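Local coordinates for nitroreductase family protein (Sphingopyxis sp., PDB 7DP1), which reduces nitro groups of dinitroaniline herbicides, most likely with electrons that pass from NADPH to the substrate through a bound flavin mononucleotide, at residues Ser12-Arg17 with Leu164-Gly169; Pro28-Arg31 with Ala35-Phe38; Ala71-Met76 with Gly80-Tyr85; Ala106-Leu111 with Ile122-Gln127; Met137-Cys142 with Ala187-Gly192. The protein carries 1 engineered substitution. All blocks are in the same frame, centred on the assembly; numbering follows the deposited sequence.

Contact 1: residues Ser12-Arg17 with Leu164-Gly169; sequences SEALAR and LLVEHG
With chi1 at 162°, V166 turns CG1 anti to its own backbone N and sends this methyl against A14 and R17, while CG2 takes the position opposite the carbonyl carbon. CG1 of V166 lies 3.9 Å from A14 O and 4.4 Å from A14 CB, and 4.2 Å from R17 CB. One methyl thus makes every close approach across the two helix ends. R17 starts toward V166, but beyond CB its chain leads off, leaving the methylene alone at the contact. The helix of V166 ends here in a Schellman motif: G169, at positive phi, gives its N to V166 O at 3.1 Å. H168 folds back over the same turn, its ND1 bonding L164 O at 2.8 Å, nearly straight (166°), with the acceptor in the ring plane. V166 also touches L9 and R18, a residue of the flavin pocket. S12 OG bonds E167 OE1 of the second subunit and E167 OE1 bonds S12 OG of that subunit, so these helix ends take part in the dimer interface. No hydrogen bond or ion pair joins the two segments, so their own contact rests on van der Waals fit.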
# COMPACT_ATOMS: atom_id res chain seq x y z
N SER A 12 4.93 -15.78 -1.64
CA SER A 12 3.91 -16.17 -2.62
C SER A 12 2.71 -16.80 -1.96
O SER A 12 1.56 -16.47 -2.27
CB SER A 12 4.48 -17.14 -3.66
OG SER A 12 5.43 -16.50 -4.49
N GLU A 13 2.98 -17.75 -1.07
CA GLU A 13 1.95 -18.45 -0.33
C GLU A 13 1.21 -17.52 0.61
O GLU A 13 -0.00 -17.65 0.78
CB GLU A 13 2.56 -19.62 0.44
CG GLU A 13 3.11 -20.71 -0.49
CD GLU A 13 4.19 -21.57 0.15
OE1 GLU A 13 4.66 -21.23 1.26
OE2 GLU A 13 4.57 -22.59 -0.46
N ALA A 14 1.93 -16.57 1.21
CA ALA A 14 1.30 -15.60 2.07
C ALA A 14 0.30 -14.77 1.27
O ALA A 14 -0.85 -14.64 1.66
CB ALA A 14 2.35 -14.69 2.75
N LEU A 15 0.76 -14.22 0.14
CA LEU A 15 -0.12 -13.45 -0.76
C LEU A 15 -1.36 -14.23 -1.16
O LEU A 15 -2.48 -13.69 -1.19
CB LEU A 15 0.63 -13.04 -2.03
CG LEU A 15 1.18 -11.63 -2.21
CD1 LEU A 15 0.10 -10.59 -1.89
CD2 LEU A 15 2.42 -11.40 -1.37
N ALA A 16 -1.15 -15.50 -1.49
CA ALA A 16 -2.21 -16.37 -1.97
C ALA A 16 -3.21 -16.69 -0.87
O ALA A 16 -4.40 -16.69 -1.14
CB ALA A 16 -1.64 -17.66 -2.54
N ARG A 17 -2.73 -16.93 0.36
CA ARG A 17 -3.63 -17.37 1.43
C ARG A 17 -4.21 -16.23 2.25
O ARG A 17 -5.10 -16.47 3.08
CB ARG A 17 -2.93 -18.36 2.37
CG ARG A 17 -2.36 -19.58 1.66
CD ARG A 17 -1.57 -20.54 2.56
NE ARG A 17 -1.66 -21.91 2.05
CZ ARG A 17 -0.65 -22.59 1.50
NH1 ARG A 17 0.54 -22.03 1.37
NH2 ARG A 17 -0.84 -23.83 1.06
N LEU A 164 2.31 -10.71 7.11
CA LEU A 164 3.00 -11.27 8.28
C LEU A 164 2.05 -12.04 9.20
O LEU A 164 2.43 -13.04 9.82
CB LEU A 164 3.69 -10.17 9.08
CG LEU A 164 4.94 -9.61 8.39
CD1 LEU A 164 5.37 -8.24 8.96
CD2 LEU A 164 6.06 -10.61 8.49
N LEU A 165 0.82 -11.55 9.31
CA LEU A 165 -0.18 -12.21 10.13
C LEU A 165 -0.45 -13.60 9.60
O LEU A 165 -0.39 -14.58 10.33
CB LEU A 165 -1.48 -11.39 10.14
CG LEU A 165 -1.44 -10.10 10.97
CD1 LEU A 165 -2.73 -9.31 10.76
CD2 LEU A 165 -1.24 -10.43 12.46
N VAL A 166 -0.74 -13.66 8.30
CA VAL A 166 -1.01 -14.92 7.60
C VAL A 166 0.12 -15.90 7.80
O VAL A 166 -0.11 -17.09 8.11
CB VAL A 166 -1.23 -14.66 6.10
CG1 VAL A 166 -1.07 -15.94 5.30
CG2 VAL A 166 -2.60 -14.03 5.87
N GLU A 167 1.34 -15.40 7.64
CA GLU A 167 2.55 -16.20 7.86
C GLU A 167 2.60 -16.78 9.27
O GLU A 167 3.11 -17.89 9.47
CB GLU A 167 3.80 -15.36 7.61
CG GLU A 167 5.11 -16.13 7.76
CD GLU A 167 6.33 -15.22 7.65
OE1 GLU A 167 6.37 -14.19 8.36
OE2 GLU A 167 7.26 -15.54 6.88
N HIS A 168 2.09 -16.04 10.25
CA HIS A 168 2.15 -16.53 11.63
C HIS A 168 0.83 -17.15 12.10
O HIS A 168 0.63 -17.35 13.29
CB HIS A 168 2.58 -15.41 12.58
CG HIS A 168 4.00 -14.98 12.42
ND1 HIS A 168 4.40 -14.05 11.49
CD2 HIS A 168 5.13 -15.36 13.08
CE1 HIS A 168 5.71 -13.86 11.59
NE2 HIS A 168 6.17 -14.65 12.54
N GLY A 169 -0.05 -17.47 11.16
CA GLY A 169 -1.27 -18.17 11.51
C GLY A 169 -2.41 -17.27 11.97
O GLY A 169 -3.44 -17.77 12.42

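Contact 2: residues Pro28-Arg31 with Ala35-Phe38; sequences PVDR and ARIF
R31 and A35 are joined by a backbone hydrogen bond, A35 N to R31 O at 2.9 Å with an N-H...O angle of 158°, one of the earliest i to i+4 links of helix 31-41. A35 CB sits 3.6 Å from the same carbonyl oxygen, R31 O, so the alanine meets its acceptor with both N and methyl. More loosely, the end of the R31 side chain swings back over this turn, NH2 of R31 lying 4.5 Å from A35 CB. A second link runs between charged groups: D30 OD2 and R36 NH2 form a long salt bridge of 3.9 Å, with carboxylate and guanidinium planes 55° apart, an electrostatic pairing without the coplanar two-point fit of a close one. R36 attains it through a bend at chi3 (-40°). What positions D30 is its N-cap role: its carboxylate oxygens accept weak bonds from the N atoms of A32 and L33, so the acid sits at the positive end of the helix dipole, which would tend to stabilise its negative charge. Farther out, the R31 guanidinium makes a cation-pi contact with W228 of the second subunit, which also packs against A35. The next turn of the helix directs I37 and F38 into the core: I37 rests on L164 and L165 of helix 148-167, F38 reaches W157 and V161 of that helix and L138 of strand 136-143, and V29, just ahead of the cap, lies against V136 at the start of the strand.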
# COMPACT_ATOMS: atom_id res chain seq x y z
N PRO A 28 -7.51 -15.44 21.86
CA PRO A 28 -6.77 -14.19 22.01
C PRO A 28 -5.58 -14.12 21.08
O PRO A 28 -5.09 -15.14 20.60
CB PRO A 28 -6.30 -14.22 23.46
CG PRO A 28 -6.38 -15.65 23.86
CD PRO A 28 -7.55 -16.20 23.11
N VAL A 29 -5.15 -12.90 20.80
CA VAL A 29 -3.95 -12.68 20.02
C VAL A 29 -2.80 -12.35 20.98
O VAL A 29 -2.93 -11.51 21.87
CB VAL A 29 -4.17 -11.55 19.01
CG1 VAL A 29 -2.92 -11.32 18.19
CG2 VAL A 29 -5.33 -11.90 18.11
N ASP A 30 -1.68 -13.04 20.80
CA ASP A 30 -0.48 -12.81 21.60
C ASP A 30 0.09 -11.42 21.37
O ASP A 30 0.60 -11.15 20.28
CB ASP A 30 0.58 -13.85 21.27
CG ASP A 30 1.87 -13.64 22.05
OD1 ASP A 30 1.82 -12.98 23.11
OD2 ASP A 30 2.94 -14.08 21.58
N ARG A 31 -0.00 -10.55 22.38
CA ARG A 31 0.59 -9.21 22.30
C ARG A 31 2.04 -9.26 21.82
O ARG A 31 2.48 -8.43 21.01
CB ARG A 31 0.56 -8.50 23.65
CG ARG A 31 1.30 -7.16 23.66
CD ARG A 31 1.61 -6.67 25.07
NE ARG A 31 2.02 -5.27 25.10
CZ ARG A 31 3.19 -4.81 24.67
NH1 ARG A 31 3.46 -3.52 24.75
NH2 ARG A 31 4.09 -5.63 24.14
N ALA A 35 3.67 -7.59 18.47
CA ALA A 35 4.83 -6.71 18.57
C ALA A 35 5.90 -7.17 17.60
O ALA A 35 6.50 -6.34 16.94
CB ALA A 35 5.40 -6.68 19.97
N ARG A 36 6.15 -8.48 17.55
CA ARG A 36 7.12 -9.01 16.61
C ARG A 36 6.67 -8.80 15.14
O ARG A 36 7.52 -8.65 14.24
CB ARG A 36 7.47 -10.47 16.85
CG ARG A 36 8.41 -10.62 18.05
CD ARG A 36 8.74 -12.05 18.36
NE ARG A 36 7.62 -12.97 18.23
CZ ARG A 36 6.96 -13.46 19.28
NH1 ARG A 36 7.30 -13.09 20.50
NH2 ARG A 36 5.98 -14.32 19.09
N ILE A 37 5.36 -8.83 14.85
CA ILE A 37 4.96 -8.59 13.48
C ILE A 37 5.24 -7.12 13.09
O ILE A 37 5.71 -6.85 11.97
CB ILE A 37 3.48 -9.02 13.30
CG1 ILE A 37 3.46 -10.55 13.24
CG2 ILE A 37 2.87 -8.39 12.05
CD1 ILE A 37 2.12 -11.22 13.14
N PHE A 38 4.99 -6.20 14.00
CA PHE A 38 5.18 -4.78 13.71
C PHE A 38 6.65 -4.33 13.50
O PHE A 38 6.88 -3.46 12.66
CB PHE A 38 4.53 -3.98 14.84
CG PHE A 38 3.02 -4.08 14.90
CD1 PHE A 38 2.26 -4.28 13.74
CD2 PHE A 38 2.36 -3.99 16.11
CE1 PHE A 38 0.86 -4.35 13.82
CE2 PHE A 38 0.97 -4.05 16.20
CZ PHE A 38 0.22 -4.23 15.06

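Contact 3: residues Ala71-Met76 with Gly80-Tyr85; sequences AARIVM and GFQPEY
R73 grips the carbonyl oxygen of G80 side-on with two nitrogens. Its NE lies 3.2 Å from G80 O with an N-H...O angle of 150°, in the carbonyl plane and on a lone pair; NH1 is 3.3 Å from G80 O, more bent at 141° and above that plane, so the NE bond is the better directed of the two. The acceptor stays close to the guanidinium plane, leaving the faces for other groups. Over one face comes the amide of Q82, stacked with the planes 28° apart, its NE2 3.2 Å from R73 NH1. Both are donors, and the amide turns its oxygen elsewhere: Q82 OE1 is hydrogen-bonded to T184 OG1 on helix 182-189. M76 SD lies over the opposite face, 3.6 Å above the plane and offset toward its rim. In the nitroreductase fold this is the C-terminal end of helix 60-74, where the chain turns off into the long connection to helix 96-109, and R73 ties the last turns of the helix to G80 in that connection. Bends at both chi2 and chi3 of R73 fold its chain toward G80. G80 carries no side chain, and M76 CB comes to within 3.7 Å of G80 CA. Outside the pair, R73 also touches Y181, while farther along the connection Y85 bonds the backbone oxygen of F198, a flavin-pocket residue, and meets W151 edge-to-face.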
# COMPACT_ATOMS: atom_id res chain seq x y z
N ALA A 71 -21.54 2.62 17.74
CA ALA A 71 -22.91 2.12 17.70
C ALA A 71 -23.91 3.25 18.00
O ALA A 71 -25.00 3.30 17.41
CB ALA A 71 -23.08 0.98 18.68
N ALA A 72 -23.55 4.14 18.92
CA ALA A 72 -24.39 5.29 19.24
C ALA A 72 -24.60 6.19 18.03
O ALA A 72 -25.68 6.74 17.85
CB ALA A 72 -23.78 6.08 20.39
N ARG A 73 -23.56 6.37 17.22
CA ARG A 73 -23.68 7.13 15.99
C ARG A 73 -24.55 6.35 15.02
O ARG A 73 -25.39 6.92 14.33
CB ARG A 73 -22.30 7.40 15.35
CG ARG A 73 -21.33 8.18 16.22
CD ARG A 73 -21.94 9.50 16.66
NE ARG A 73 -22.04 10.45 15.54
CZ ARG A 73 -22.38 11.72 15.68
NH1 ARG A 73 -22.43 12.51 14.61
NH2 ARG A 73 -22.67 12.22 16.87
N ILE A 74 -24.36 5.03 15.01
CA ILE A 74 -24.98 4.21 13.97
C ILE A 74 -26.51 4.28 14.04
O ILE A 74 -27.16 4.37 13.01
CB ILE A 74 -24.54 2.74 14.07
CG1 ILE A 74 -23.12 2.59 13.55
CG2 ILE A 74 -25.43 1.84 13.23
CD1 ILE A 74 -22.64 1.18 13.55
N VAL A 75 -27.07 4.28 15.24
CA VAL A 75 -28.52 4.35 15.35
C VAL A 75 -29.04 5.74 14.99
O VAL A 75 -30.25 5.95 14.88
CB VAL A 75 -29.01 3.97 16.77
CG1 VAL A 75 -28.74 2.49 17.03
CG2 VAL A 75 -28.36 4.86 17.83
N MET A 76 -28.13 6.70 14.84
CA MET A 76 -28.52 8.04 14.42
C MET A 76 -28.86 8.05 12.94
O MET A 76 -29.26 9.07 12.38
CB MET A 76 -27.43 9.07 14.71
CG MET A 76 -27.15 9.31 16.18
SD MET A 76 -25.94 10.62 16.49
CE MET A 76 -25.69 10.47 18.26
N GLY A 80 -25.83 10.54 11.56
CA GLY A 80 -24.72 10.25 12.45
C GLY A 80 -23.37 10.12 11.76
O GLY A 80 -22.33 10.06 12.41
N PHE A 81 -23.38 10.04 10.43
CA PHE A 81 -22.15 9.82 9.68
C PHE A 81 -21.15 10.95 9.89
O PHE A 81 -21.53 12.12 9.94
CB PHE A 81 -22.44 9.67 8.18
CG PHE A 81 -23.03 8.34 7.81
CD1 PHE A 81 -22.59 7.18 8.43
CD2 PHE A 81 -23.98 8.25 6.81
CE1 PHE A 81 -23.13 5.96 8.08
CE2 PHE A 81 -24.50 7.03 6.45
CZ PHE A 81 -24.08 5.88 7.09
N GLN A 82 -19.88 10.57 10.04
CA GLN A 82 -18.78 11.53 10.17
C GLN A 82 -17.64 11.09 9.27
O GLN A 82 -16.60 10.62 9.74
CB GLN A 82 -18.29 11.63 11.63
CG GLN A 82 -19.40 11.86 12.66
CD GLN A 82 -18.90 11.65 14.08
OE1 GLN A 82 -18.18 10.67 14.36
NE2 GLN A 82 -19.28 12.54 15.00
N PRO A 83 -17.84 11.20 7.95
CA PRO A 83 -16.85 10.67 7.01
C PRO A 83 -15.51 11.39 7.15
O PRO A 83 -15.53 12.61 7.19
CB PRO A 83 -17.49 10.94 5.64
CG PRO A 83 -18.93 11.15 5.93
CD PRO A 83 -18.99 11.82 7.26
N GLU A 84 -14.39 10.66 7.25
CA GLU A 84 -13.06 11.27 7.30
C GLU A 84 -12.65 11.78 5.92
O GLU A 84 -11.87 12.73 5.80
CB GLU A 84 -12.00 10.26 7.78
CG GLU A 84 -11.92 9.98 9.25
CD GLU A 84 -11.36 11.13 10.07
OE1 GLU A 84 -12.13 12.05 10.39
OE2 GLU A 84 -10.15 11.12 10.40
N TYR A 85 -13.17 11.12 4.90
CA TYR A 85 -12.84 11.40 3.50
C TYR A 85 -13.82 10.64 2.62
O TYR A 85 -14.76 10.03 3.13
CB TYR A 85 -11.41 10.97 3.19
CG TYR A 85 -11.14 9.53 3.58
CD1 TYR A 85 -11.44 8.49 2.71
CD2 TYR A 85 -10.59 9.22 4.82
CE1 TYR A 85 -11.21 7.16 3.07
CE2 TYR A 85 -10.35 7.90 5.19
CZ TYR A 85 -10.66 6.88 4.31
OH TYR A 85 -10.43 5.56 4.66

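Contact 4: residues Ala106-Leu111 with Ile122-Gln127; sequences ALYASL and IAQFQQ
Y108 and L111 meet the bent side chain of Q124 from two directions. In Q124 the first torsion is extended, CG lying opposite the backbone N (chi1 161°), and the chain then kinks at chi2 (61°), presenting CG to the tyrosine ring. Y108 CE1 approaches Q124 CG to 3.6 Å, and L111 CD1 comes to 3.9 Å from the same Q124 CG. The amide plane stands almost perpendicular to the tyrosine ring, at 86°, so there is no stacking; Y108 meets the aliphatic part of the glutamine. L111 crosses Q124 at about a right angle and reaches the amide more loosely, its second methyl, CD2, 4.1 Å from Q124 OE1. The phenol reaches beyond Q124: Y108 OH is 3.6 Å from F125 CB, and it hydrogen-bonds R121 O one turn earlier, a bond that holds the ring end against helix 119-126. Here the C-terminal end of helix 96-109 faces helix 119-126 across a connection whose residues 112-117 are not modelled, and the two helices flank the region of the flavin. The first of them finishes with S110 at the centre of an inverse gamma turn, its OG giving a 2.9 Å hydrogen bond to A106 O; the turn carries L111 round to Q124. The F125 ring, with CG likewise anti to the backbone N, leads away from Y108, and its side chain is about 5 Å from a bound flavin mononucleotide. F125 O is taken by the side-chain amide of N128, a residue of a flavin pocket.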
# COMPACT_ATOMS: atom_id res chain seq x y z
N ALA A 106 -20.50 -12.71 -3.94
CA ALA A 106 -19.89 -13.90 -3.35
C ALA A 106 -19.88 -13.88 -1.82
O ALA A 106 -20.06 -14.92 -1.18
CB ALA A 106 -18.50 -14.07 -3.90
N LEU A 107 -19.70 -12.69 -1.25
CA LEU A 107 -19.68 -12.53 0.21
C LEU A 107 -21.02 -12.88 0.86
O LEU A 107 -21.05 -13.54 1.90
CB LEU A 107 -19.30 -11.09 0.57
CG LEU A 107 -19.44 -10.67 2.05
CD1 LEU A 107 -18.67 -11.60 2.95
CD2 LEU A 107 -18.99 -9.23 2.26
N TYR A 108 -22.11 -12.46 0.25
CA TYR A 108 -23.43 -12.72 0.81
C TYR A 108 -24.00 -14.05 0.37
O TYR A 108 -24.75 -14.68 1.12
CB TYR A 108 -24.40 -11.60 0.46
CG TYR A 108 -24.27 -10.40 1.36
CD1 TYR A 108 -23.08 -10.13 2.03
CD2 TYR A 108 -25.34 -9.56 1.57
CE1 TYR A 108 -22.96 -9.04 2.86
CE2 TYR A 108 -25.24 -8.47 2.40
CZ TYR A 108 -24.05 -8.21 3.05
OH TYR A 108 -23.95 -7.12 3.88
N ALA A 109 -23.63 -14.48 -0.83
CA ALA A 109 -24.06 -15.78 -1.35
C ALA A 109 -23.66 -16.87 -0.38
O ALA A 109 -24.40 -17.84 -0.17
CB ALA A 109 -23.48 -16.03 -2.72
N SER A 110 -22.49 -16.71 0.23
CA SER A 110 -22.03 -17.64 1.25
C SER A 110 -22.49 -17.22 2.65
O SER A 110 -21.69 -17.17 3.59
CB SER A 110 -20.51 -17.75 1.22
OG SER A 110 -19.93 -16.47 1.25
N LEU A 111 -23.78 -16.91 2.77
CA LEU A 111 -24.41 -16.68 4.06
C LEU A 111 -25.88 -17.10 3.99
O LEU A 111 -26.72 -16.56 4.70
CB LEU A 111 -24.30 -15.21 4.49
CG LEU A 111 -22.97 -14.66 5.03
CD1 LEU A 111 -22.70 -13.25 4.52
CD2 LEU A 111 -22.95 -14.69 6.54
N ILE A 122 -28.36 -5.95 5.36
CA ILE A 122 -28.00 -4.87 6.28
C ILE A 122 -27.38 -5.40 7.57
O ILE A 122 -26.34 -4.91 8.01
CB ILE A 122 -29.23 -4.00 6.64
CG1 ILE A 122 -29.64 -3.17 5.43
CG2 ILE A 122 -28.90 -3.06 7.77
CD1 ILE A 122 -28.54 -2.22 4.93
N ALA A 123 -28.02 -6.41 8.14
CA ALA A 123 -27.64 -7.02 9.40
C ALA A 123 -26.21 -7.52 9.36
O ALA A 123 -25.42 -7.25 10.27
CB ALA A 123 -28.60 -8.15 9.75
N GLN A 124 -25.86 -8.24 8.30
CA GLN A 124 -24.50 -8.74 8.17
C GLN A 124 -23.52 -7.57 8.11
O GLN A 124 -22.49 -7.61 8.78
CB GLN A 124 -24.36 -9.63 6.93
CG GLN A 124 -22.92 -9.83 6.42
CD GLN A 124 -22.00 -10.49 7.44
OE1 GLN A 124 -22.45 -11.09 8.42
NE2 GLN A 124 -20.69 -10.38 7.21
N PHE A 125 -23.85 -6.52 7.36
CA PHE A 125 -22.89 -5.42 7.17
C PHE A 125 -22.53 -4.72 8.47
O PHE A 125 -21.39 -4.30 8.66
CB PHE A 125 -23.44 -4.38 6.19
CG PHE A 125 -22.52 -3.19 6.00
CD1 PHE A 125 -22.73 -2.01 6.69
CD2 PHE A 125 -21.42 -3.27 5.16
CE1 PHE A 125 -21.88 -0.92 6.54
CE2 PHE A 125 -20.56 -2.18 4.99
CZ PHE A 125 -20.80 -1.01 5.68
N GLN A 126 -23.49 -4.64 9.38
CA GLN A 126 -23.26 -4.00 10.67
C GLN A 126 -22.24 -4.75 11.52
O GLN A 126 -21.64 -4.18 12.43
CB GLN A 126 -24.59 -3.84 11.41
CG GLN A 126 -25.56 -2.97 10.63
CD GLN A 126 -26.33 -2.00 11.50
OE1 GLN A 126 -26.51 -2.24 12.70
NE2 GLN A 126 -26.77 -0.90 10.91
N GLN A 127 -22.01 -6.02 11.20
CA GLN A 127 -21.01 -6.83 11.89
C GLN A 127 -19.63 -6.20 11.74
O GLN A 127 -18.74 -6.43 12.56
CB GLN A 127 -21.00 -8.25 11.33
CG GLN A 127 -22.18 -9.11 11.76
CD GLN A 127 -22.04 -9.69 13.16
OE1 GLN A 127 -21.19 -9.26 13.93
NE2 GLN A 127 -22.88 -10.66 13.48

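Contact 5: residues Met137-Cys142 with Ala187-Gly192; sequences MLFLHC and AELGLG
Strand 136-143, an inner strand of the four-stranded antiparallel sheet, receives the end of helix 182-189 on one face, where F139 and H141, two apart along the strand, both point at leucines. L189 CD1 lies 3.6 Å from F139 CD2, an apolar contact, and the two side chains cross at about a right angle. The other pair is a CH-pi contact: L191 CD1 stands over the centre of the H141 imidazole, 3.5 Å from the ring centroid and only 11° off its normal, while L191 CD2 reaches H141 CE1 at 3.5 Å. H141 takes chi1 54°, with CG between its backbone N and carbonyl carbon, and this turns the ring face to the leucine. The two flanking strands hold its nitrogens, ND1 by Q195 OE1 and NE2 by T56 OG1, so the buried imidazole has both satisfied and its rotation fixed. Such layering of helices on a central antiparallel sheet is the core of the nitroreductase fold. The leucines are set apart by a Schellman motif at G190, whose N bonds A187 O at 2.9 Å and which bends the chain off the helix so that L191 follows L189 onto the strand. V66 of helix 60-74 packs on both F139 and L189, W178 meets the F139 ring edge-to-face, and L189 O accepts a hydrogen bond from Q229 of the second subunit.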
# COMPACT_ATOMS: atom_id res chain seq x y z
N MET A 137 -8.28 -4.79 17.34
CA MET A 137 -8.53 -3.88 16.22
C MET A 137 -7.41 -2.84 16.13
O MET A 137 -7.12 -2.15 17.11
CB MET A 137 -9.89 -3.18 16.37
CG MET A 137 -10.13 -2.08 15.33
SD MET A 137 -10.32 -2.73 13.64
CE MET A 137 -11.72 -3.84 13.93
N LEU A 138 -6.79 -2.76 14.96
CA LEU A 138 -5.75 -1.76 14.68
C LEU A 138 -6.34 -0.63 13.89
O LEU A 138 -6.91 -0.84 12.80
CB LEU A 138 -4.59 -2.38 13.90
CG LEU A 138 -3.46 -1.47 13.41
CD1 LEU A 138 -2.15 -2.20 13.47
CD2 LEU A 138 -3.71 -1.01 11.98
N PHE A 139 -6.14 0.58 14.37
CA PHE A 139 -6.57 1.76 13.65
C PHE A 139 -5.35 2.46 13.09
O PHE A 139 -4.46 2.91 13.84
CB PHE A 139 -7.36 2.70 14.54
CG PHE A 139 -8.73 2.19 14.88
CD1 PHE A 139 -9.74 2.20 13.94
CD2 PHE A 139 -9.00 1.69 16.16
CE1 PHE A 139 -11.01 1.71 14.25
CE2 PHE A 139 -10.26 1.21 16.48
CZ PHE A 139 -11.28 1.23 15.52
N LEU A 140 -5.30 2.51 11.76
CA LEU A 140 -4.17 3.08 11.04
C LEU A 140 -4.45 4.52 10.73
O LEU A 140 -5.47 4.83 10.10
CB LEU A 140 -3.89 2.26 9.76
CG LEU A 140 -2.92 2.81 8.70
CD1 LEU A 140 -1.60 3.22 9.31
CD2 LEU A 140 -2.70 1.74 7.58
N HIS A 141 -3.59 5.41 11.20
CA HIS A 141 -3.81 6.82 10.96
C HIS A 141 -2.50 7.55 10.70
O HIS A 141 -1.42 6.96 10.82
CB HIS A 141 -4.52 7.44 12.14
CG HIS A 141 -3.83 7.21 13.45
ND1 HIS A 141 -2.97 8.12 13.99
CD2 HIS A 141 -3.91 6.17 14.31
CE1 HIS A 141 -2.52 7.66 15.16
NE2 HIS A 141 -3.07 6.48 15.37
N CYS A 142 -2.61 8.82 10.33
CA CYS A 142 -1.43 9.63 10.03
C CYS A 142 -1.74 11.11 10.19
O CYS A 142 -2.90 11.51 10.35
CB CYS A 142 -0.92 9.35 8.60
SG CYS A 142 -2.12 9.81 7.28
N ALA A 187 -11.89 10.34 18.80
CA ALA A 187 -12.20 10.75 20.16
C ALA A 187 -11.97 9.61 21.16
O ALA A 187 -11.29 9.79 22.17
CB ALA A 187 -13.64 11.26 20.25
N GLU A 188 -12.51 8.42 20.87
CA GLU A 188 -12.45 7.31 21.82
C GLU A 188 -11.03 6.78 22.02
O GLU A 188 -10.71 6.19 23.05
CB GLU A 188 -13.38 6.19 21.39
CG GLU A 188 -14.83 6.55 21.57
CD GLU A 188 -15.16 6.93 23.01
OE1 GLU A 188 -14.59 6.32 23.93
OE2 GLU A 188 -16.00 7.84 23.22
N LEU A 189 -10.19 7.01 21.02
CA LEU A 189 -8.80 6.60 21.05
C LEU A 189 -7.97 7.74 21.64
O LEU A 189 -6.78 7.58 21.93
CB LEU A 189 -8.31 6.28 19.64
CG LEU A 189 -8.95 5.10 18.88
CD1 LEU A 189 -8.26 4.90 17.54
CD2 LEU A 189 -8.97 3.80 19.66
N GLY A 190 -8.60 8.91 21.79
CA GLY A 190 -7.91 10.08 22.29
C GLY A 190 -6.92 10.68 21.30
O GLY A 190 -5.94 11.29 21.71
N LEU A 191 -7.17 10.52 20.00
CA LEU A 191 -6.31 11.15 18.99
C LEU A 191 -6.76 12.56 18.65
O LEU A 191 -7.96 12.87 18.68
CB LEU A 191 -6.26 10.30 17.71
CG LEU A 191 -5.54 8.96 17.78
CD1 LEU A 191 -5.88 8.17 16.55
CD2 LEU A 191 -4.02 9.13 17.91
N GLY A 192 -5.80 13.43 18.36
CA GLY A 192 -6.08 14.82 18.04
C GLY A 192 -6.71 15.00 16.67
O GLY A 192 -6.82 14.05 15.90

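In the fold
Contact 1 closes a loop of 146 residues, and contacts 2, 3 and 4 follow in series inside it; contact 5 alternates with it along the chain. Contact 2 touches both contact 1 and contact 5, with centres 15 Å and 18 Å away, and contacts 1 and 2 both reach the second subunit. Contacts 3 and 4 meet through I74 and Q126, with centres 20 Å apart, whereas contacts 1 and 3 lie about 33 Å apart between centres, on opposite sides of the chain's centre. Contacts 1, 2 and 5 thus form one group on the sheet and its helices, and contacts 3 and 4 a second, with nearest atoms of contact 5 about 7 Å from contact 3.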